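Long-range contacts in nitrogenase molybdenum-iron protein beta chain (Clostridium pasteurianum, PDB 4WES), which forms part of the nitrogenase complex, the iron-sulfur enzyme that reduces dinitrogen to ammonium, and shares its [8Fe-7S] cluster with the alpha chain: residues G312-L317 / K382-D387; L388-T393 / P405-G410. One frame throughout, in Å; residues are numbered along the deposited sequence.

Contact 1 (G312-L317 / K382-D387); sequences GKKVAL and KNEGVD
Lys314 meets Asp387 at its backbone and Glu384 at its tip, so the first residue of the strand draws in two acids. The side chains of Lys314 and Glu384 cross at about a right angle: both are extended beyond CG, and Lys314 NZ reaches Glu384 OE2 at 2.8 Å in a salt bridge, on the anti lone pair of that oxygen. A water joins Lys314 NZ to Gly385 O just beside this bridge, while Glu384 OE1 turns to Lys339 of the next strand. Long, flexible side chains suit such a partly exposed ion pair.

Asp387 works at shorter range. Its CG lies beside its own backbone N (chi1 -57°), which lets carboxylate and N-H address the same residue. Lys314 N donates to Asp387 OD2 at 2.8 Å in an essentially straight bond (179° at the hydrogen), again on an anti lone pair; Asp387 N returns a bond of 2.8 Å to Lys314 O. A second water links Asp387 OD2 to Gly312 O. The bent Lys313 chain crosses the Asp387 side chain at about a right angle, its CD 3.6 Å from Asp387 CB. The apolar share is small: Ala316 CB touches Val386 CG2 at 4.1 Å, a fit for two compact side chains.

Asp387 thus answers both polar backbone atoms of Lys314 where the strand begins. With Lys313 NZ 5.6 Å from Asp387 OD2, and Glu384 paired with a lysine at each oxygen, Lys314 and Lys339, the surroundings would favour the charged form of both acids.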
loop_
_atom_site.group_PDB
_atom_site.type_symbol
_atom_site.label_atom_id
_atom_site.label_comp_id
_atom_site.label_asym_id
_atom_site.label_seq_id
_atom_site.Cartn_x
_atom_site.Cartn_y
_atom_site.Cartn_z
ATOM N N GLY B 312 -8.459 -2.107 -19.499
ATOM C CA GLY B 312 -7.688 -1.335 -20.447
ATOM C C GLY B 312 -6.429 -0.703 -19.914
ATOM O O GLY B 312 -5.735 0.013 -20.657
ATOM N N LYS B 313 -6.076 -0.959 -18.654
ATOM C CA LYS B 313 -4.858 -0.374 -18.100
ATOM C C LYS B 313 -3.644 -0.974 -18.779
ATOM O O LYS B 313 -3.546 -2.203 -18.880
ATOM C CB LYS B 313 -4.786 -0.618 -16.576
ATOM C CG LYS B 313 -5.784 0.192 -15.745
ATOM C CD LYS B 313 -5.251 1.604 -15.472
ATOM C CE LYS B 313 -6.157 2.443 -14.608
ATOM N NZ LYS B 313 -7.403 2.715 -15.282
ATOM N N LYS B 314 -2.690 -0.117 -19.156
ATOM C CA LYS B 314 -1.454 -0.581 -19.775
ATOM C C LYS B 314 -0.409 -0.831 -18.708
ATOM O O LYS B 314 -0.134 0.029 -17.890
ATOM C CB LYS B 314 -0.933 0.461 -20.760
ATOM C CG LYS B 314 -1.799 0.645 -21.984
ATOM C CD LYS B 314 -1.305 1.811 -22.853
ATOM C CE LYS B 314 -2.306 2.221 -23.915
ATOM N NZ LYS B 314 -1.835 3.485 -24.576
ATOM N N VAL B 315 0.182 -2.024 -18.744
ATOM C CA VAL B 315 1.102 -2.460 -17.698
ATOM C C VAL B 315 2.482 -2.756 -18.290
ATOM O O VAL B 315 2.602 -3.447 -19.305
ATOM C CB VAL B 315 0.569 -3.709 -16.966
ATOM C CG1 VAL B 315 1.436 -4.040 -15.762
ATOM C CG2 VAL B 315 -0.876 -3.541 -16.563
ATOM N N ALA B 316 3.517 -2.259 -17.628
ATOM C CA ALA B 316 4.904 -2.674 -17.903
ATOM C C ALA B 316 5.331 -3.634 -16.819
ATOM O O ALA B 316 5.134 -3.353 -15.635
ATOM C CB ALA B 316 5.827 -1.467 -17.911
ATOM N N LEU B 317 5.905 -4.774 -17.220
ATOM C CA LEU B 317 6.323 -5.830 -16.305
ATOM C C LEU B 317 7.733 -6.264 -16.622
ATOM O O LEU B 317 8.049 -6.500 -17.789
ATOM C CB LEU B 317 5.426 -7.109 -16.417
ATOM C CG LEU B 317 3.952 -7.003 -16.295
ATOM C CD1 LEU B 317 3.319 -6.796 -17.635
ATOM C CD2 LEU B 317 3.490 -8.281 -15.644
ATOM N N LYS B 382 9.031 6.055 -22.568
ATOM C CA LYS B 382 9.137 7.428 -23.057
ATOM C C LYS B 382 8.460 7.652 -24.409
ATOM O O LYS B 382 8.113 8.790 -24.757
ATOM C CB LYS B 382 10.605 7.847 -23.170
ATOM C CG LYS B 382 11.306 7.987 -21.835
ATOM C CD LYS B 382 12.781 8.284 -22.032
ATOM C CE LYS B 382 13.435 8.569 -20.706
ATOM N NZ LYS B 382 12.849 9.787 -20.067
ATOM N N ASN B 383 8.320 6.576 -25.178
ATOM C CA ASN B 383 7.633 6.642 -26.463
ATOM C C ASN B 383 6.142 6.409 -26.383
ATOM O O ASN B 383 5.394 7.018 -27.147
ATOM C CB ASN B 383 8.301 5.698 -27.447
ATOM C CG ASN B 383 9.632 6.240 -27.917
ATOM O OD1 ASN B 383 9.674 6.977 -28.890
ATOM N ND2 ASN B 383 10.704 5.903 -27.228
ATOM N N GLU B 384 5.698 5.543 -25.476
ATOM C CA GLU B 384 4.269 5.390 -25.204
ATOM C C GLU B 384 4.151 4.977 -23.727
ATOM O O GLU B 384 4.695 3.944 -23.315
ATOM C CB GLU B 384 3.614 4.342 -26.106
ATOM C CG GLU B 384 2.131 4.198 -25.803
ATOM C CD GLU B 384 1.433 3.117 -26.597
ATOM O OE1 GLU B 384 2.068 2.514 -27.515
ATOM O OE2 GLU B 384 0.240 2.824 -26.277
ATOM N N GLY B 385 3.489 5.811 -22.945
ATOM C CA GLY B 385 3.408 5.614 -21.523
ATOM C C GLY B 385 2.555 4.431 -21.117
ATOM O O GLY B 385 1.797 3.884 -21.894
ATOM N N VAL B 386 2.630 4.123 -19.821
ATOM C CA VAL B 386 1.837 3.059 -19.210
ATOM C C VAL B 386 1.155 3.551 -17.959
ATOM O O VAL B 386 1.416 4.653 -17.483
ATOM C CB VAL B 386 2.689 1.813 -18.895
ATOM C CG1 VAL B 386 3.274 1.213 -20.173
ATOM C CG2 VAL B 386 3.801 2.131 -17.908
ATOM N N ASP B 387 0.220 2.745 -17.473
ATOM C CA ASP B 387 -0.589 3.050 -16.309
ATOM C C ASP B 387 -0.131 2.373 -15.005
ATOM O O ASP B 387 -0.617 2.696 -13.933
ATOM C CB ASP B 387 -2.043 2.660 -16.586
ATOM C CG ASP B 387 -2.599 3.326 -17.802
ATOM O OD1 ASP B 387 -2.563 4.591 -17.834
ATOM O OD2 ASP B 387 -3.041 2.648 -18.749
HETATM O O HOH W 1 -5.047 2.929 -20.439
HETATM O O HOH W 2 -0.263 4.919 -23.186
#

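Contact 2 (L388-T393 / P405-G410)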
loop_
_atom_site.group_PDB
_atom_site.type_symbol
_atom_site.label_atom_id
_atom_site.label_comp_id
_atom_site.label_asym_id
_atom_site.label_seq_id
_atom_site.Cartn_x
_atom_site.Cartn_y
_atom_site.Cartn_z
ATOM N N LEU B 388 0.816 1.443 -15.136
ATOM C CA LEU B 388 1.209 0.589 -14.025
ATOM C C LEU B 388 2.548 -0.054 -14.391
ATOM O O LEU B 388 2.756 -0.449 -15.521
ATOM C CB LEU B 388 0.156 -0.509 -13.807
ATOM C CG LEU B 388 0.335 -1.478 -12.621
ATOM C CD1 LEU B 388 0.189 -0.745 -11.297
ATOM C CD2 LEU B 388 -0.666 -2.628 -12.718
ATOM N N LEU B 389 3.409 -0.146 -13.387
ATOM C CA LEU B 389 4.720 -0.800 -13.503
ATOM C C LEU B 389 4.826 -1.831 -12.413
ATOM O O LEU B 389 4.607 -1.511 -11.242
ATOM C CB LEU B 389 5.841 0.226 -13.367
ATOM C CG LEU B 389 7.274 -0.283 -13.345
ATOM C CD1 LEU B 389 7.683 -0.990 -14.609
ATOM C CD2 LEU B 389 8.247 0.824 -13.053
ATOM N N ILE B 390 5.226 -3.034 -12.787
ATOM C CA ILE B 390 5.408 -4.153 -11.862
ATOM C C ILE B 390 6.801 -4.739 -12.060
ATOM O O ILE B 390 7.131 -5.187 -13.155
ATOM C CB ILE B 390 4.338 -5.255 -12.050
ATOM C CG1 ILE B 390 2.918 -4.679 -12.034
ATOM C CG2 ILE B 390 4.522 -6.317 -10.984
ATOM C CD1 ILE B 390 1.847 -5.695 -12.255
ATOM N N SER B 391 7.628 -4.677 -11.016
ATOM C CA SER B 391 8.990 -5.152 -11.119
ATOM C C SER B 391 9.608 -5.241 -9.744
ATOM O O SER B 391 8.987 -4.874 -8.748
ATOM C CB SER B 391 9.866 -4.201 -11.982
ATOM O OG SER B 391 10.173 -2.982 -11.290
ATOM N N ASN B 392 10.891 -5.623 -9.699
ATOM C CA ASN B 392 11.619 -5.578 -8.442
ATOM C C ASN B 392 11.963 -4.132 -8.094
ATOM O O ASN B 392 11.538 -3.172 -8.761
ATOM C CB ASN B 392 12.852 -6.487 -8.511
ATOM C CG ASN B 392 13.940 -5.963 -9.444
ATOM O OD1 ASN B 392 14.044 -4.771 -9.704
ATOM N ND2 ASN B 392 14.786 -6.877 -9.908
ATOM N N THR B 393 12.727 -3.941 -7.006
ATOM C CA THR B 393 13.043 -2.609 -6.504
ATOM C C THR B 393 13.538 -1.637 -7.556
ATOM O O THR B 393 13.270 -0.428 -7.478
ATOM C CB THR B 393 14.011 -2.718 -5.329
ATOM O OG1 THR B 393 13.333 -3.301 -4.216
ATOM C CG2 THR B 393 14.634 -1.412 -4.898
ATOM N N PRO B 405 2.204 4.435 -11.231
ATOM C CA PRO B 405 1.886 3.550 -10.070
ATOM C C PRO B 405 2.705 2.280 -10.122
ATOM O O PRO B 405 2.816 1.654 -11.166
ATOM C CB PRO B 405 0.385 3.293 -10.246
ATOM C CG PRO B 405 -0.101 4.517 -10.953
ATOM C CD PRO B 405 0.984 4.847 -11.949
ATOM N N PHE B 406 3.265 1.922 -8.955
ATOM C CA PHE B 406 4.334 0.940 -8.897
ATOM C C PHE B 406 4.036 -0.168 -7.895
ATOM O O PHE B 406 3.778 0.100 -6.728
ATOM C CB PHE B 406 5.642 1.649 -8.537
ATOM C CG PHE B 406 6.859 0.758 -8.418
ATOM C CD1 PHE B 406 7.187 -0.148 -9.406
ATOM C CD2 PHE B 406 7.705 0.864 -7.314
ATOM C CE1 PHE B 406 8.299 -0.967 -9.285
ATOM C CE2 PHE B 406 8.815 0.048 -7.198
ATOM C CZ PHE B 406 9.116 -0.859 -8.188
ATOM N N VAL B 407 4.109 -1.426 -8.350
ATOM C CA VAL B 407 3.983 -2.617 -7.542
ATOM C C VAL B 407 5.309 -3.354 -7.502
ATOM O O VAL B 407 5.793 -3.798 -8.539
ATOM C CB VAL B 407 2.866 -3.519 -8.062
ATOM C CG1 VAL B 407 2.775 -4.827 -7.279
ATOM C CG2 VAL B 407 1.537 -2.760 -8.042
ATOM N N ARG B 408 5.838 -3.522 -6.301
ATOM C CA ARG B 408 7.047 -4.315 -6.095
ATOM C C ARG B 408 6.722 -5.804 -6.185
ATOM O O ARG B 408 5.813 -6.283 -5.482
ATOM C CB ARG B 408 7.665 -3.978 -4.753
ATOM C CG ARG B 408 8.330 -2.623 -4.731
ATOM C CD ARG B 408 8.660 -2.155 -3.322
ATOM N NE ARG B 408 9.379 -0.885 -3.355
ATOM C CZ ARG B 408 8.818 0.318 -3.523
ATOM N NH1 ARG B 408 7.510 0.425 -3.608
ATOM N NH2 ARG B 408 9.595 1.366 -3.655
ATOM N N PHE B 409 7.452 -6.538 -7.003
ATOM C CA PHE B 409 7.157 -7.946 -7.292
ATOM C C PHE B 409 8.447 -8.637 -7.667
ATOM O O PHE B 409 9.306 -8.038 -8.323
ATOM C CB PHE B 409 6.163 -7.964 -8.463
ATOM C CG PHE B 409 5.736 -9.327 -8.933
ATOM C CD1 PHE B 409 4.599 -9.902 -8.437
ATOM C CD2 PHE B 409 6.449 -9.982 -9.895
ATOM C CE1 PHE B 409 4.184 -11.155 -8.894
ATOM C CE2 PHE B 409 6.044 -11.221 -10.360
ATOM C CZ PHE B 409 4.920 -11.812 -9.858
ATOM N N GLY B 410 8.619 -9.880 -7.255
ATOM C CA GLY B 410 9.777 -10.662 -7.667
ATOM C C GLY B 410 10.987 -10.412 -6.807
ATOM O O GLY B 410 10.900 -10.386 -5.585
#
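The Phe406 ring meets two oxygens at its edge, Ser391 OG and Asn392 O: both lie in the ring plane, with Ser391 OG 3.4 Å from CE1 and Asn392 O 3.4 Å from CZ. Arg408 NH2 also lies at the ring's edge, and Phe406 CE2 sits over the centre of the guanidinium, 3.7 Å above its plane, so a ring edge meets the flat face of the arginine; Arg408 NH2 is also salt-bridged to Asp415. The weakly positive C-H rim of a phenylalanine suits oxygen neighbours. Ser391 OG itself donates to Asn392 O, in the carbonyl plane on a lone pair; a chi1 of 73° holds the hydroxyl between the backbone N and the carbonyl carbon. Leu389 runs side by side with Phe406, its CD2 3.9 Å from Phe406 CD1.

On the other face of the sheet Ile390 lies alongside Val407, branched residues well suited to strands. Ile390 CG2 presses on Phe409 CB at 3.4 Å, a tight approach. The backbones are in parallel register: Leu389 N donates to Pro405 O, Val407 N to Leu389 O at 2.9 Å, Ser391 N to Val407 O, and Phe409 N to Ser391 O. In this last bond the donor stands above the carbonyl plane (53° out of it), as the strand pairing ends.

Strands 388-391 and 406-408 are joined through helix 396-402 as a beta-alpha-beta unit. Helix 321-333 packs on Ile390 and Phe409, helix 426-448 on Leu388 and Val407, and strand 314-318 pairs with 388-391.

In the fold
Contacts 1 and 2 are consecutive along the chain and both reach one five-stranded parallel sheet, with centres about 13 Å apart. Contact 1 ties the start of strand 314-318 to the loop that follows helix 374-383; that loop runs directly into strand 388-391, whose other edge forms contact 2 with the outermost strand within this chain, 406-408. Probable hydrogen bonds join the two: Ala316 N to Leu388 O and Ala316 O to Ile390 N, each 2.9 Å. Asp387 O also packs on Pro405 CD at 3.3 Å. Both contacts lie away from the [8Fe-7S] cluster and the iron sites, contact 1 partly buried and contact 2 buried.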